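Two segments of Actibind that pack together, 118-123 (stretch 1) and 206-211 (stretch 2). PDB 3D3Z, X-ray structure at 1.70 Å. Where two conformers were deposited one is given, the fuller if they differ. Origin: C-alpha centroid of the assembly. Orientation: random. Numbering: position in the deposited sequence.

Stretch 1 (118-123) CINTIE
Stretch 2 206-211: KGSAIG

A hydrogen bond from backbone to side chain joins these two stretches: the amide N of Ala209 donates to OG1 of Thr121 over 3.0 Å, with a nearly straight N-H...O angle of 164°. The acceptor is a threonine hydroxyl, and no backbone-to-backbone hydrogen bond crosses the contact.

The backbones come nearest at Thr121 and Ser208, whose CA atoms are 5.4 Å apart. The CA-to-CB bond of Thr121 points toward the second stretch, and chi1 of 58° (p) sets OG1 within reach of the Ala209 amide. Its backbone, at phi/psi -81/4, follows Asn120 at -61/-30 and precedes Ile122 at -102/-10; this compact turn is closed by a hydrogen bond from Ile122 N to Ile119 O of 3.2 Å. The turn brings Ile119 and Ile122 to the same small methyl group, the CB of Ala209.

A water adds a further polar link. It donates to Thr121 O at 2.6 Å and lies 2.7 Å from Ser208 OG, bridging the two residues. Ser208 (-86/151) has chi1 at -179° (t), and its OG also accepts a hydrogen bond from Ile210 N at 3.1 Å, linking residues two apart in sequence. The short hydroxyl side chain thus meets both a nearby amide and the water.

Next to this polar cluster lies an apolar patch. Ala209 (-62/-26) points its CB toward the first stretch, where it meets CG2 of Ile119 at a close 3.4 Å and CG1 of Ile122 at 4.3 Å. Alanine's single methyl fits this space while its amide engages Thr121. Ile119 (-88/103; m, t) also points toward its partner. Ile122 (chi1 -64°, m; chi2 -156°, t) and Ile210 (-97/106; m, m) both leave their backbones sideways, but their ends come nearer, and the two CD1 atoms lie 4.1 Å apart. Branched aliphatic chains suit this patch because they fill space without polar groups needing partners.

Gly207, at 93/-143, leads the chain into Ser208; a CB there would be jammed against the carbonyl O of Lys206, so the backbone itself calls for glycine. Gly211, at 89/-5, meets the same constraint at the carbonyl O of Ile210. The contact is small, burying 219 Å² in all, with Thr121 and Ala209 contributing most. Ile119, Thr121, Ile122, Ser208 and Ala209 are buried in the structure, whereas Ile210 remains partly exposed.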

# COMPACT_ATOMS: atom_id res chain seq x y z
N CYS A 118 11.93 0.08 -6.71
CA CYS A 118 11.56 -0.84 -7.77
C CYS A 118 10.40 -0.35 -8.64
O CYS A 118 9.96 -1.06 -9.55
CB CYS A 118 11.24 -2.23 -7.12
SG CYS A 118 12.69 -3.03 -6.42
N ILE A 119 9.88 0.84 -8.36
CA ILE A 119 8.82 1.42 -9.18
C ILE A 119 9.53 2.22 -10.32
O ILE A 119 10.09 3.32 -10.11
CB ILE A 119 7.90 2.27 -8.32
CG1 ILE A 119 7.32 1.41 -7.18
CG2 ILE A 119 6.77 2.91 -9.17
CD1 ILE A 119 6.41 2.16 -6.21
N ASN A 120 9.54 1.64 -11.51
CA ASN A 120 10.34 2.22 -12.59
C ASN A 120 9.92 3.64 -12.98
O ASN A 120 10.77 4.44 -13.38
CB ASN A 120 10.36 1.30 -13.82
CG ASN A 120 9.05 1.30 -14.55
OD1 ASN A 120 8.07 0.84 -14.01
ND2 ASN A 120 9.02 1.91 -15.73
N THR A 121 8.64 3.98 -12.82
CA THR A 121 8.11 5.27 -13.27
C THR A 121 8.38 6.45 -12.28
O THR A 121 8.01 7.59 -12.58
CB THR A 121 6.61 5.20 -13.54
OG1 THR A 121 5.95 4.76 -12.34
CG2 THR A 121 6.27 4.23 -14.73
N ILE A 122 9.13 6.17 -11.20
CA ILE A 122 9.41 7.09 -10.08
C ILE A 122 10.81 7.69 -10.18
O ILE A 122 11.19 8.55 -9.41
CB ILE A 122 9.32 6.29 -8.71
CG1 ILE A 122 7.88 5.81 -8.50
CG2 ILE A 122 9.80 7.11 -7.52
CD1 ILE A 122 7.48 5.54 -7.03
N GLU A 123 11.61 7.18 -11.09
CA GLU A 123 13.01 7.54 -11.15
C GLU A 123 13.17 9.05 -11.45
O GLU A 123 12.27 9.69 -12.02
CB GLU A 123 13.74 6.64 -12.15
CG GLU A 123 13.68 5.15 -11.76
CD GLU A 123 14.04 4.21 -12.88
OE1 GLU A 123 14.68 4.64 -13.87
OE2 GLU A 123 13.68 3.00 -12.77
N LYS A 206 -2.41 3.31 -15.35
CA LYS A 206 -2.32 4.07 -16.59
C LYS A 206 -1.47 5.31 -16.29
O LYS A 206 -1.85 6.12 -15.46
CB LYS A 206 -3.71 4.49 -17.04
CG LYS A 206 -4.64 3.33 -17.38
CD LYS A 206 -6.11 3.77 -17.49
CE LYS A 206 -6.43 4.33 -18.89
NZ LYS A 206 -6.32 3.31 -20.00
N GLY A 207 -0.31 5.38 -16.92
CA GLY A 207 0.64 6.45 -16.67
C GLY A 207 1.68 6.14 -15.60
O GLY A 207 2.21 5.03 -15.47
N SER A 208 2.01 7.18 -14.85
CA SER A 208 3.03 7.08 -13.83
C SER A 208 2.43 6.56 -12.54
O SER A 208 1.27 6.78 -12.26
CB SER A 208 3.65 8.46 -13.56
OG SER A 208 4.67 8.39 -12.58
N ALA A 209 3.25 5.86 -11.76
CA ALA A 209 2.86 5.47 -10.39
C ALA A 209 2.60 6.68 -9.54
O ALA A 209 1.84 6.58 -8.59
CB ALA A 209 3.91 4.58 -9.71
N ILE A 210 3.24 7.84 -9.86
CA ILE A 210 2.90 9.10 -9.21
C ILE A 210 1.93 9.90 -10.05
O ILE A 210 2.30 10.46 -11.05
CB ILE A 210 4.15 10.01 -8.92
CG1 ILE A 210 5.28 9.20 -8.26
CG2 ILE A 210 3.72 11.26 -8.14
CD1 ILE A 210 5.10 8.86 -6.81
N GLY A 211 0.68 9.94 -9.63
CA GLY A 211 -0.34 10.70 -10.32
C GLY A 211 -1.08 9.99 -11.44
O GLY A 211 -2.03 10.56 -11.99
O HOH W 1 6.64 8.90 -14.29